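Local coordinates for protein ALKF (Bacillus cereus, PDB 3ZBO) that has no settled function but is related to the HEAT-like repeat DNA glycosylases and shows affinity for branched DNA structures, at residues F150-I155 with I186-L191; D157-V162 with N179-V184; P36-A41 with N67-Y72; K26-N31 with F97-D102; L54-A59 with I76-K81. All blocks are in the same frame, centred on the assembly; numbering follows the deposited sequence. Where two conformers were deposited one is given.

Interaction 1 of 5, residues F150-I155 with I186-L191; sequences FSESKI and ISYVPL
Y188 points its phenol at the start of helix 152-165, where E152 CA sits at the ring's edge near its plane, 3.2 Å from Y188 OH. The glutamate runs across the tyrosine at about a right angle, its carboxylate turned 80° from the ring plane. CG of Y188 is anti to its backbone N (chi1 -170°), and the ring beyond it is held between aliphatic neighbours. One ring face receives I155, whose CG1 stands near the rim; over the centre of the opposite face lies P190 CD, 3.7 Å above the plane. An isoleucine and a proline suit these places because both offer compact aliphatic surface to a flat ring. L191 completes the apolar layer, with CD1 3.7 Å from I155 CG2, while F150 brings CB to 4.1 Å from Y188 CE1. E152 runs out extended beyond CG, its OE1 3.6 Å from P190 CB; a glutamate suits the place because its aliphatic stem can lie against apolar neighbours while the carboxylate meets water. S151, just before the helix, caps it: OG accepts from K154 N at 3.1 Å. Two waters carry the polar links, one joining F150 O to Y188 OH and the other donating to both E152 OE2 and P190 O. The chemistry is therefore mainly that of apolar packing, with two waters rather than direct bonds linking the polar groups.

Interaction 2 of 5, residues D157-V162 with N179-V184; sequences DMLEMV and NFLNTV
F180 and L181, which pack against segment 157-162 of helix 152-165, follow N179, whose carbonyl O is gripped twice: by the helical N-H of T183 and by T183 OG1 at 2.8 Å, the hydroxyl lying above the carbonyl plane. Folded back in this way, the threonine meets its polar need within its own helix. The contact face is wholly apolar. M158 crosses the F180 ring at about a right angle, its flexible chain able to follow the ring; bent at chi3 (76°), it brings CE to 3.7 Å from F180 CE1. Its sulfur makes an oblique Met-aromatic contact, 5.2 Å from SD to the ring centroid. Branched aliphatic tips fill the rest: V162 and L181 meet tip to tip, tightly, with V162 CG1 3.5 Å from L181 CD2. L159 CD2 touches L181 CD2 (3.7 Å) and also F180 CE2, and its CD1 reaches V184 CG1. The axes of the two short segments come within 10.5 Å, their directions 140° apart, antiparallel but well splayed. W135 of helix 128-144 meets F180 edge-to-face, and I198 of helix 192-202 touches L159 and L181.

Interaction 3 of 5, residues P36-A41 with N67-Y72; sequences PVFGVA and NYDAMY
D69 turns its carboxylate into the loop 36-41, where three successive backbone N-H groups bind it. OD2 takes two of them, F38 N and G39 N, each at 2.7 Å; the first comes nearly along the C-O axis, the second from above the carboxylate plane. OD1 accepts from V40 N at 2.8 Å and also from a water that donates to V40 O. Glycine suits position 39 because its positive phi (86°) would press a side chain against the preceding carbonyl. Beside this, N67 lays ND2 over the centre of the F38 ring, 3.3 Å above its plane, with amide and ring planes 61° apart. P36 O receives a CA-H contact from N67 CA at 3.1 Å. What positions the asparagine is its N-cap role: OD1 accepts weak bonds from D69 N and A70 N, so the N-cap residue also packs against the loop. With a buried carboxylate near a helix N terminus and bound by three N-H groups, the negative charge of D69 is probably stabilised.

Interaction 4 of 5, residues K26-N31 with F97-D102; sequences KIYISN and FYMLSD
N31 and M99 are the backbone's nearest pair, CA to CA 7.9 Å, where the last part of helix 22-30 meets the first turn of helix 98-110. N31 does most of the touching. Its CG is anti to the carbonyl carbon (chi1 -65°), and ND2 donates a weak but nearly straight bond to M99 SD, 3.5 Å away at 170°. Its backbone O lies near the ring plane at the edge of F97, 3.3 Å from CD2, and 3.2 Å from Y98 CE1. A water links Y98 OH with N31 OD1, the latter at a long 3.3 Å; asparagine suits the place because its amide offers an N-H to the sulfur and an oxygen to the water. M99 bends at chi3 and crosses Y28 at about a right angle: CE packs 3.9 Å from Y28 CE1, and SD lies 5.0 Å from the ring centroid in an oblique Met-aromatic contact. A flexible thioether thus serves both an amide and a ring. Y28 OH has its polar partner in V40 O. Around the contact, Y68 of helix 68-77 meets both Y28 and F97 edge-to-face, and R172 of helix 171-187 makes a cation-pi contact with Y98.

Interaction 5 of 5, residues L54-A59 with I76-K81; sequences LNQELA and IIADPK
L54 packs against the chain leaving helix 68-77, and each of its side-chain carbons meets an oxygen there. CB is 4.1 Å from I77 O, and CG stands close to A78 O. CD1 lies 3.7 Å from A78 O and also near D79 OD1, the leucine crossing that side chain at about a right angle. CD2 comes to 3.5 Å from A78 O. The next residue supplies the first of two hydrogen bonds between the segments: N55 N donates to I77 O at 2.8 Å, nearly straight at 170°. N55 also caps its helix, OD1 accepting from L58 N. In the second, Q56, its chain bent at chi2 (68°), takes D79 N on OE1 at 2.7 Å, an amide oxygen suited to a loop N-H. I77 CD1 packs 3.7 Å from L58 CG, and the small A59 lets A78 come close. The start of helix 56-63 thus meets the end of helix 68-77, an arrangement characteristic of an antiparallel helical hairpin, as in the HEAT-like repeat proteins to which this family is related.

From the N terminus, interaction 4 closes the widest loop, bringing helix 22-30 to helix 98-110. Inside it lie interactions 3 and 5, which cross each other: the segments run 36-41, 54-59, 67-72, 76-81, and both contacts use helix 68-77, one at each end. Interaction 3 touches interaction 4 directly, so the loop after helix 22-30, helix 68-77 and helix 98-110 form one connected block. Further along the chain, interaction 1 closes the loop from 150-155 to 186-191 and interaction 2 nests within it; both join helix 152-165 to helix 171-187, and they touch. The centres of interactions 1 and 3 are about 35 Å apart, on opposite sides of the chain's centre.

Interaction 1 of 5, residues F150-I155 with I186-L191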
# COMPACT_ATOMS: atom_id res chain seq x y z
N PHE A 150 2.02 16.77 8.29
CA PHE A 150 3.18 16.02 8.82
C PHE A 150 4.13 16.87 9.56
O PHE A 150 4.33 18.05 9.21
CB PHE A 150 3.96 15.38 7.63
CG PHE A 150 3.06 14.64 6.70
CD1 PHE A 150 2.72 13.32 6.96
CD2 PHE A 150 2.49 15.27 5.61
CE1 PHE A 150 1.83 12.59 6.10
CE2 PHE A 150 1.67 14.60 4.77
CZ PHE A 150 1.29 13.24 4.98
N SER A 151 4.68 16.31 10.62
CA SER A 151 5.78 16.92 11.34
C SER A 151 7.07 16.73 10.51
O SER A 151 7.44 15.56 10.19
CB SER A 151 5.97 16.21 12.70
OG SER A 151 7.25 16.47 13.17
N GLU A 152 7.76 17.81 10.12
CA GLU A 152 8.98 17.71 9.31
C GLU A 152 10.06 16.95 10.08
O GLU A 152 10.77 16.09 9.55
CB GLU A 152 9.49 19.10 8.84
CG GLU A 152 10.73 19.05 8.09
CD GLU A 152 11.24 20.41 7.59
OE1 GLU A 152 10.37 21.31 7.36
OE2 GLU A 152 12.46 20.57 7.48
N SER A 153 10.18 17.18 11.40
CA SER A 153 11.16 16.40 12.11
C SER A 153 10.80 14.89 12.19
O SER A 153 11.73 14.10 12.14
CB SER A 153 11.36 17.00 13.59
OG SER A 153 10.17 16.90 14.26
N LYS A 154 9.52 14.51 12.25
CA LYS A 154 9.16 13.11 12.27
C LYS A 154 9.55 12.50 10.90
O LYS A 154 10.15 11.41 10.90
CB LYS A 154 7.66 12.95 12.44
CG LYS A 154 7.25 11.50 12.65
CD LYS A 154 5.66 11.47 12.66
CE LYS A 154 5.12 10.22 13.12
NZ LYS A 154 3.62 10.44 13.04
N ILE A 155 9.18 13.19 9.80
CA ILE A 155 9.57 12.60 8.48
C ILE A 155 11.07 12.52 8.33
O ILE A 155 11.63 11.56 7.82
CB ILE A 155 8.93 13.45 7.34
CG1 ILE A 155 7.42 13.48 7.42
CG2 ILE A 155 9.42 12.90 5.93
CD1 ILE A 155 6.69 12.12 7.42
N ILE A 186 9.74 13.29 -3.85
CA ILE A 186 8.89 13.94 -4.82
C ILE A 186 7.71 14.65 -4.22
O ILE A 186 7.34 15.75 -4.68
CB ILE A 186 8.45 12.85 -5.86
CG1 ILE A 186 9.65 12.32 -6.62
CG2 ILE A 186 7.40 13.47 -6.82
CD1 ILE A 186 10.59 13.39 -7.26
N SER A 187 7.04 14.07 -3.22
CA SER A 187 5.78 14.63 -2.75
C SER A 187 5.85 15.41 -1.43
O SER A 187 4.83 15.94 -1.04
CB SER A 187 4.72 13.53 -2.61
OG SER A 187 4.47 12.91 -3.89
N TYR A 188 7.00 15.46 -0.79
CA TYR A 188 7.18 16.23 0.46
C TYR A 188 8.36 17.15 0.34
O TYR A 188 9.45 16.90 0.82
CB TYR A 188 7.36 15.20 1.61
CG TYR A 188 7.30 16.00 2.98
CD1 TYR A 188 6.13 16.55 3.39
CD2 TYR A 188 8.47 16.10 3.72
CE1 TYR A 188 6.12 17.27 4.68
CE2 TYR A 188 8.52 16.74 4.98
CZ TYR A 188 7.32 17.36 5.38
OH TYR A 188 7.37 18.03 6.58
N VAL A 189 8.10 18.27 -0.35
CA VAL A 189 9.22 19.17 -0.69
C VAL A 189 10.02 19.72 0.46
O VAL A 189 11.22 20.03 0.26
CB VAL A 189 8.81 20.32 -1.63
CG1 VAL A 189 8.28 19.79 -2.93
CG2 VAL A 189 7.82 21.28 -1.01
N PRO A 190 9.44 19.82 1.68
CA PRO A 190 10.40 20.27 2.75
C PRO A 190 11.65 19.47 2.95
O PRO A 190 12.69 19.99 3.38
CB PRO A 190 9.51 20.31 3.97
CG PRO A 190 8.13 20.55 3.45
CD PRO A 190 8.07 19.66 2.14
N LEU A 191 11.63 18.18 2.60
CA LEU A 191 12.78 17.34 2.74
C LEU A 191 13.17 16.71 1.39
O LEU A 191 13.84 15.66 1.36
CB LEU A 191 12.47 16.20 3.75
CG LEU A 191 12.33 16.75 5.17
CD1 LEU A 191 11.85 15.68 6.09
CD2 LEU A 191 13.60 17.35 5.66
O HOH W 1 5.39 19.77 7.20
O HOH W 2 13.99 20.90 5.47

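Interaction 2 of 5, residues D157-V162 with N179-V184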
# COMPACT_ATOMS: atom_id res chain seq x y z
N ASP A 157 13.28 12.05 10.72
CA ASP A 157 13.75 10.94 11.55
C ASP A 157 13.41 9.59 10.85
O ASP A 157 14.22 8.63 10.91
CB ASP A 157 13.09 11.00 12.92
CG ASP A 157 13.63 12.09 13.82
OD1 ASP A 157 14.67 12.65 13.52
OD2 ASP A 157 12.96 12.28 14.87
N MET A 158 12.25 9.54 10.20
CA MET A 158 11.89 8.37 9.40
C MET A 158 12.86 8.16 8.24
O MET A 158 13.24 6.97 7.96
CB MET A 158 10.45 8.50 8.89
CG MET A 158 9.44 8.36 10.04
SD MET A 158 7.81 8.77 9.55
CE MET A 158 7.36 7.30 8.61
N LEU A 159 13.30 9.22 7.56
CA LEU A 159 14.29 9.02 6.49
C LEU A 159 15.58 8.42 7.04
O LEU A 159 16.23 7.58 6.40
CB LEU A 159 14.65 10.36 5.82
CG LEU A 159 13.55 10.94 4.95
CD1 LEU A 159 13.90 12.39 4.51
CD2 LEU A 159 13.37 10.09 3.70
N GLU A 160 16.00 8.95 8.24
CA GLU A 160 17.22 8.40 8.85
C GLU A 160 17.08 6.94 9.26
O GLU A 160 18.02 6.17 9.05
CB GLU A 160 17.57 9.22 10.09
CG GLU A 160 18.11 10.58 9.80
CD GLU A 160 19.40 10.58 9.03
OE1 GLU A 160 20.28 9.72 9.27
OE2 GLU A 160 19.62 11.45 8.16
N MET A 161 15.88 6.55 9.69
CA MET A 161 15.61 5.16 10.01
C MET A 161 15.71 4.29 8.75
O MET A 161 16.31 3.22 8.76
CB MET A 161 14.27 5.04 10.69
CG MET A 161 13.95 3.65 11.06
SD MET A 161 15.02 3.00 12.34
CE MET A 161 14.96 4.33 13.53
N VAL A 162 15.17 4.79 7.65
CA VAL A 162 15.32 4.03 6.43
C VAL A 162 16.82 3.93 6.04
O VAL A 162 17.32 2.82 5.77
CB VAL A 162 14.55 4.70 5.25
CG1 VAL A 162 14.91 3.99 3.89
CG2 VAL A 162 13.07 4.64 5.50
N ASN A 179 9.85 2.84 -1.29
CA ASN A 179 8.73 3.66 -1.80
C ASN A 179 8.70 4.95 -0.92
O ASN A 179 8.52 6.08 -1.50
CB ASN A 179 7.43 2.79 -1.75
CG ASN A 179 6.25 3.47 -2.38
OD1 ASN A 179 6.42 4.44 -3.10
ND2 ASN A 179 5.05 2.87 -2.20
N PHE A 180 8.88 4.84 0.38
CA PHE A 180 8.85 6.04 1.20
C PHE A 180 9.97 7.02 0.76
O PHE A 180 9.71 8.23 0.71
CB PHE A 180 8.93 5.58 2.69
CG PHE A 180 8.95 6.74 3.68
CD1 PHE A 180 7.74 7.27 4.13
CD2 PHE A 180 10.16 7.21 4.13
CE1 PHE A 180 7.74 8.31 5.08
CE2 PHE A 180 10.18 8.26 5.07
CZ PHE A 180 8.95 8.83 5.56
N LEU A 181 11.19 6.56 0.54
CA LEU A 181 12.27 7.46 0.06
C LEU A 181 11.83 8.17 -1.21
O LEU A 181 11.97 9.38 -1.32
CB LEU A 181 13.57 6.69 -0.30
CG LEU A 181 14.20 5.94 0.86
CD1 LEU A 181 15.56 5.49 0.25
CD2 LEU A 181 14.52 6.94 2.11
N ASN A 182 11.31 7.40 -2.18
CA ASN A 182 10.87 8.04 -3.41
C ASN A 182 9.78 9.01 -3.23
O ASN A 182 9.82 10.08 -3.81
CB ASN A 182 10.27 6.97 -4.33
CG ASN A 182 11.22 6.31 -5.19
OD1 ASN A 182 11.48 6.83 -6.32
ND2 ASN A 182 11.48 5.04 -4.91
N THR A 183 8.83 8.71 -2.35
CA THR A 183 7.62 9.53 -2.19
C THR A 183 7.99 10.79 -1.44
O THR A 183 7.47 11.87 -1.79
CB THR A 183 6.54 8.73 -1.44
OG1 THR A 183 6.22 7.58 -2.23
CG2 THR A 183 5.27 9.62 -1.39
N VAL A 184 8.82 10.69 -0.39
CA VAL A 184 9.25 11.94 0.34
C VAL A 184 9.97 12.83 -0.68
O VAL A 184 9.72 14.04 -0.75
CB VAL A 184 10.16 11.63 1.55
CG1 VAL A 184 10.71 12.99 2.11
CG2 VAL A 184 9.32 10.89 2.66

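Interaction 3 of 5, residues P36-A41 with N67-Y72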
# COMPACT_ATOMS: atom_id res chain seq x y z
N PRO A 36 -8.22 -19.07 -2.61
CA PRO A 36 -9.01 -18.70 -3.77
C PRO A 36 -8.66 -17.32 -4.27
O PRO A 36 -8.48 -16.39 -3.46
CB PRO A 36 -10.45 -18.72 -3.22
CG PRO A 36 -10.32 -18.35 -1.81
CD PRO A 36 -8.93 -18.84 -1.33
N VAL A 37 -8.63 -17.21 -5.60
CA VAL A 37 -8.31 -15.94 -6.25
C VAL A 37 -8.89 -16.01 -7.63
O VAL A 37 -8.80 -17.08 -8.30
CB VAL A 37 -6.77 -15.63 -6.18
CG1 VAL A 37 -5.98 -16.73 -6.84
CG2 VAL A 37 -6.49 -14.30 -6.90
N PHE A 38 -9.47 -14.90 -8.08
CA PHE A 38 -10.07 -14.92 -9.38
C PHE A 38 -9.24 -14.19 -10.44
O PHE A 38 -9.32 -14.55 -11.65
CB PHE A 38 -11.42 -14.23 -9.39
CG PHE A 38 -12.47 -14.79 -8.44
CD1 PHE A 38 -12.63 -16.15 -8.21
CD2 PHE A 38 -13.29 -13.88 -7.76
CE1 PHE A 38 -13.66 -16.63 -7.36
CE2 PHE A 38 -14.31 -14.35 -6.88
CZ PHE A 38 -14.49 -15.69 -6.72
N GLY A 39 -8.47 -13.16 -10.05
CA GLY A 39 -7.70 -12.46 -11.07
C GLY A 39 -8.53 -11.37 -11.72
O GLY A 39 -8.66 -11.27 -12.98
N VAL A 40 -8.98 -10.40 -10.93
CA VAL A 40 -9.80 -9.30 -11.48
C VAL A 40 -8.99 -8.03 -11.68
O VAL A 40 -8.39 -7.52 -10.74
CB VAL A 40 -11.00 -8.99 -10.53
CG1 VAL A 40 -11.85 -7.82 -11.06
CG2 VAL A 40 -11.84 -10.25 -10.28
N ALA A 41 -8.89 -7.48 -12.92
CA ALA A 41 -8.17 -6.25 -13.09
C ALA A 41 -8.92 -5.18 -12.35
O ALA A 41 -10.17 -5.11 -12.42
CB ALA A 41 -8.16 -5.89 -14.55
N ASN A 67 -10.19 -14.39 -0.24
CA ASN A 67 -10.01 -14.33 -1.68
C ASN A 67 -9.47 -12.95 -2.01
O ASN A 67 -10.08 -11.91 -1.72
CB ASN A 67 -11.35 -14.63 -2.35
CG ASN A 67 -11.31 -14.45 -3.86
OD1 ASN A 67 -10.71 -13.51 -4.40
ND2 ASN A 67 -11.97 -15.36 -4.57
N TYR A 68 -8.22 -12.91 -2.56
CA TYR A 68 -7.57 -11.65 -2.77
C TYR A 68 -8.46 -10.62 -3.50
O TYR A 68 -8.50 -9.43 -3.17
CB TYR A 68 -6.24 -11.82 -3.58
CG TYR A 68 -5.63 -10.49 -3.96
CD1 TYR A 68 -5.09 -9.62 -3.00
CD2 TYR A 68 -5.68 -10.02 -5.32
CE1 TYR A 68 -4.61 -8.38 -3.33
CE2 TYR A 68 -5.18 -8.79 -5.64
CZ TYR A 68 -4.62 -7.93 -4.67
OH TYR A 68 -4.14 -6.70 -4.94
N ASP A 69 -9.15 -11.05 -4.56
CA ASP A 69 -9.91 -10.01 -5.29
C ASP A 69 -11.06 -9.48 -4.48
O ASP A 69 -11.39 -8.26 -4.54
CB ASP A 69 -10.47 -10.59 -6.59
CG ASP A 69 -9.34 -11.03 -7.54
OD1 ASP A 69 -8.73 -10.18 -8.14
OD2 ASP A 69 -9.10 -12.24 -7.58
N ALA A 70 -11.71 -10.39 -3.76
CA ALA A 70 -12.79 -9.92 -2.86
C ALA A 70 -12.26 -9.02 -1.76
O ALA A 70 -12.94 -8.05 -1.36
CB ALA A 70 -13.49 -11.14 -2.19
N MET A 71 -11.08 -9.38 -1.28
CA MET A 71 -10.46 -8.55 -0.25
C MET A 71 -10.04 -7.15 -0.76
O MET A 71 -10.20 -6.14 -0.06
CB MET A 71 -9.24 -9.23 0.34
CG MET A 71 -9.59 -10.48 1.09
SD MET A 71 -8.18 -11.57 1.41
CE MET A 71 -7.56 -10.83 2.95
N TYR A 72 -9.50 -7.10 -1.99
CA TYR A 72 -9.23 -5.83 -2.65
C TYR A 72 -10.50 -5.03 -2.79
O TYR A 72 -10.50 -3.82 -2.47
CB TYR A 72 -8.49 -6.14 -4.01
CG TYR A 72 -8.01 -4.83 -4.58
CD1 TYR A 72 -8.88 -4.02 -5.31
CD2 TYR A 72 -6.70 -4.45 -4.50
CE1 TYR A 72 -8.38 -2.80 -5.82
CE2 TYR A 72 -6.22 -3.21 -4.95
CZ TYR A 72 -7.07 -2.42 -5.67
OH TYR A 72 -6.60 -1.18 -6.12
O HOH W 3 -7.99 -7.60 -8.06

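Interaction 4 of 5, residues K26-N31 with F97-D102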
# COMPACT_ATOMS: atom_id res chain seq x y z
N LYS A 26 -2.78 -15.59 -12.82
CA LYS A 26 -1.35 -16.02 -12.87
C LYS A 26 -0.35 -15.00 -12.28
O LYS A 26 0.53 -15.39 -11.52
CB LYS A 26 -0.95 -16.33 -14.36
CG LYS A 26 0.32 -15.57 -14.86
CD LYS A 26 0.54 -15.45 -16.44
CE LYS A 26 -0.43 -14.52 -17.17
NZ LYS A 26 -0.12 -12.99 -17.30
N ILE A 27 -0.53 -13.73 -12.61
CA ILE A 27 0.33 -12.69 -12.16
C ILE A 27 0.15 -12.52 -10.64
O ILE A 27 1.14 -12.37 -9.88
CB ILE A 27 0.05 -11.43 -12.90
CG1 ILE A 27 0.59 -11.55 -14.35
CG2 ILE A 27 0.68 -10.29 -12.23
CD1 ILE A 27 0.14 -10.41 -15.21
N TYR A 28 -1.13 -12.53 -10.21
CA TYR A 28 -1.34 -12.37 -8.75
C TYR A 28 -0.75 -13.50 -7.98
O TYR A 28 -0.10 -13.27 -6.91
CB TYR A 28 -2.85 -12.27 -8.48
CG TYR A 28 -3.52 -10.98 -8.87
CD1 TYR A 28 -2.78 -9.81 -9.29
CD2 TYR A 28 -4.90 -10.93 -8.78
CE1 TYR A 28 -3.45 -8.70 -9.61
CE2 TYR A 28 -5.59 -9.82 -9.15
CZ TYR A 28 -4.86 -8.71 -9.53
OH TYR A 28 -5.59 -7.55 -9.84
N ILE A 29 -0.89 -14.72 -8.49
CA ILE A 29 -0.27 -15.87 -7.82
C ILE A 29 1.29 -15.78 -7.85
O ILE A 29 1.96 -16.10 -6.82
CB ILE A 29 -0.83 -17.17 -8.47
CG1 ILE A 29 -2.30 -17.30 -8.02
CG2 ILE A 29 -0.06 -18.37 -7.93
CD1 ILE A 29 -3.02 -18.52 -8.72
N SER A 30 1.84 -15.28 -8.96
CA SER A 30 3.28 -15.05 -9.05
C SER A 30 3.76 -14.08 -7.97
O SER A 30 4.83 -14.20 -7.40
CB SER A 30 3.60 -14.57 -10.48
OG SER A 30 3.74 -13.18 -10.52
N ASN A 31 2.88 -13.14 -7.60
CA ASN A 31 3.25 -12.15 -6.63
C ASN A 31 3.04 -12.64 -5.17
O ASN A 31 3.34 -11.91 -4.22
CB ASN A 31 2.39 -10.89 -6.76
CG ASN A 31 2.61 -10.16 -8.10
OD1 ASN A 31 3.56 -10.43 -8.82
ND2 ASN A 31 1.75 -9.18 -8.41
N PHE A 97 -0.02 -11.38 2.19
CA PHE A 97 1.11 -10.99 1.35
C PHE A 97 1.08 -9.54 0.99
O PHE A 97 0.07 -8.87 1.29
CB PHE A 97 1.21 -11.92 0.07
CG PHE A 97 0.21 -11.57 -1.05
CD1 PHE A 97 -1.21 -11.59 -0.83
CD2 PHE A 97 0.69 -11.22 -2.33
CE1 PHE A 97 -2.14 -11.33 -1.90
CE2 PHE A 97 -0.19 -10.98 -3.36
CZ PHE A 97 -1.62 -11.01 -3.17
N TYR A 98 2.15 -9.03 0.35
CA TYR A 98 2.28 -7.57 0.25
C TYR A 98 1.19 -6.86 -0.54
O TYR A 98 0.95 -5.68 -0.26
CB TYR A 98 3.67 -7.20 -0.31
CG TYR A 98 3.76 -7.39 -1.83
CD1 TYR A 98 4.13 -8.67 -2.33
CD2 TYR A 98 3.47 -6.36 -2.69
CE1 TYR A 98 4.21 -8.90 -3.74
CE2 TYR A 98 3.51 -6.53 -4.10
CZ TYR A 98 3.86 -7.83 -4.60
OH TYR A 98 3.92 -7.99 -6.01
N MET A 99 0.53 -7.52 -1.49
CA MET A 99 -0.44 -6.70 -2.23
C MET A 99 -1.55 -6.38 -1.28
O MET A 99 -2.19 -5.30 -1.42
CB MET A 99 -1.02 -7.49 -3.38
CG MET A 99 0.04 -7.71 -4.48
SD MET A 99 -0.64 -8.53 -5.98
CE MET A 99 -1.24 -7.08 -6.79
N LEU A 100 -1.88 -7.26 -0.35
CA LEU A 100 -2.90 -6.97 0.67
C LEU A 100 -2.40 -5.92 1.69
O LEU A 100 -3.14 -4.96 2.01
CB LEU A 100 -3.37 -8.27 1.40
CG LEU A 100 -4.22 -9.11 0.48
CD1 LEU A 100 -4.32 -10.47 1.13
CD2 LEU A 100 -5.69 -8.51 0.34
N SER A 101 -1.17 -6.11 2.25
CA SER A 101 -0.73 -5.16 3.22
C SER A 101 -0.60 -3.77 2.61
O SER A 101 -0.95 -2.76 3.25
CB SER A 101 0.58 -5.60 3.88
OG SER A 101 1.58 -5.77 2.88
N ASP A 102 -0.07 -3.69 1.38
CA ASP A 102 0.44 -2.37 0.86
C ASP A 102 -0.66 -1.71 0.00
O ASP A 102 -0.75 -0.47 0.06
CB ASP A 102 1.65 -2.57 -0.03
CG ASP A 102 2.85 -3.20 0.70
OD1 ASP A 102 2.79 -3.46 1.92
OD2 ASP A 102 3.79 -3.44 -0.09
O HOH W 4 6.07 -9.76 -6.80

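Interaction 5 of 5, residues L54-A59 with I76-K81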
# COMPACT_ATOMS: atom_id res chain seq x y z
N LEU A 54 -20.19 3.07 -0.26
CA LEU A 54 -19.57 2.59 1.00
C LEU A 54 -20.51 1.57 1.68
O LEU A 54 -21.75 1.77 1.75
CB LEU A 54 -19.13 3.74 1.95
CG LEU A 54 -18.19 4.85 1.34
CD1 LEU A 54 -17.40 5.55 2.42
CD2 LEU A 54 -17.11 4.36 0.31
N ASN A 55 -19.97 0.41 2.10
CA ASN A 55 -20.77 -0.55 2.85
C ASN A 55 -19.77 -1.41 3.66
O ASN A 55 -19.22 -2.42 3.16
CB ASN A 55 -21.55 -1.40 1.86
CG ASN A 55 -22.51 -2.41 2.55
OD1 ASN A 55 -22.39 -2.79 3.75
ND2 ASN A 55 -23.51 -2.86 1.77
N GLN A 56 -19.60 -0.96 4.89
CA GLN A 56 -18.67 -1.65 5.82
C GLN A 56 -19.07 -3.05 6.07
O GLN A 56 -18.19 -3.95 6.16
CB GLN A 56 -18.48 -0.87 7.11
CG GLN A 56 -17.31 -1.47 7.93
CD GLN A 56 -15.90 -1.25 7.24
OE1 GLN A 56 -15.70 -0.34 6.45
NE2 GLN A 56 -14.93 -2.12 7.55
N GLU A 57 -20.34 -3.36 6.29
CA GLU A 57 -20.75 -4.73 6.56
C GLU A 57 -20.35 -5.69 5.43
O GLU A 57 -19.81 -6.77 5.70
CB GLU A 57 -22.25 -4.75 6.83
CG GLU A 57 -22.74 -6.04 7.43
CD GLU A 57 -22.84 -7.20 6.49
OE1 GLU A 57 -23.25 -6.94 5.31
OE2 GLU A 57 -22.48 -8.34 6.88
N LEU A 58 -20.64 -5.27 4.20
CA LEU A 58 -20.34 -6.09 3.05
C LEU A 58 -18.79 -6.15 2.92
O LEU A 58 -18.29 -7.28 2.63
CB LEU A 58 -20.87 -5.40 1.81
CG LEU A 58 -20.66 -6.15 0.51
CD1 LEU A 58 -21.04 -7.66 0.52
CD2 LEU A 58 -21.45 -5.41 -0.63
N ALA A 59 -18.10 -5.06 3.23
CA ALA A 59 -16.63 -5.08 3.14
C ALA A 59 -16.10 -6.14 4.11
O ALA A 59 -15.16 -6.92 3.71
CB ALA A 59 -15.97 -3.68 3.51
N ILE A 76 -12.09 -1.09 -1.35
CA ILE A 76 -12.64 0.01 -2.11
C ILE A 76 -13.95 0.41 -1.52
O ILE A 76 -14.27 1.65 -1.53
CB ILE A 76 -12.78 -0.43 -3.53
CG1 ILE A 76 -11.39 -0.51 -4.20
CG2 ILE A 76 -13.73 0.59 -4.31
CD1 ILE A 76 -11.51 -1.43 -5.34
N ILE A 77 -14.74 -0.55 -1.03
CA ILE A 77 -16.08 -0.21 -0.50
C ILE A 77 -16.15 0.02 1.02
O ILE A 77 -17.23 0.14 1.63
CB ILE A 77 -17.16 -1.21 -0.88
CG1 ILE A 77 -16.89 -2.64 -0.31
CG2 ILE A 77 -17.28 -1.26 -2.41
CD1 ILE A 77 -18.10 -3.59 -0.32
N ALA A 78 -15.01 -0.06 1.67
CA ALA A 78 -15.02 0.14 3.11
C ALA A 78 -15.37 1.56 3.50
O ALA A 78 -15.30 2.49 2.67
CB ALA A 78 -13.54 -0.20 3.66
N ASP A 79 -15.70 1.74 4.78
CA ASP A 79 -15.85 3.11 5.35
C ASP A 79 -14.73 3.36 6.37
O ASP A 79 -14.86 3.14 7.57
CB ASP A 79 -17.22 3.13 6.08
CG ASP A 79 -17.63 4.53 6.48
OD1 ASP A 79 -16.83 5.49 6.31
OD2 ASP A 79 -18.80 4.62 6.96
N PRO A 80 -13.60 3.80 5.86
CA PRO A 80 -12.44 3.92 6.76
C PRO A 80 -12.60 4.96 7.82
O PRO A 80 -12.01 4.76 8.89
CB PRO A 80 -11.31 4.28 5.82
CG PRO A 80 -11.95 4.75 4.57
CD PRO A 80 -13.29 4.04 4.46
N LYS A 81 -13.42 5.98 7.58
CA LYS A 81 -13.58 6.94 8.68
C LYS A 81 -14.39 6.36 9.82
O LYS A 81 -14.37 6.93 10.95
CB LYS A 81 -14.15 8.23 8.14
CG LYS A 81 -13.13 8.93 7.28
CD LYS A 81 -13.65 10.25 6.81
CE LYS A 81 -12.52 11.09 6.25
NZ LYS A 81 -11.95 10.42 5.05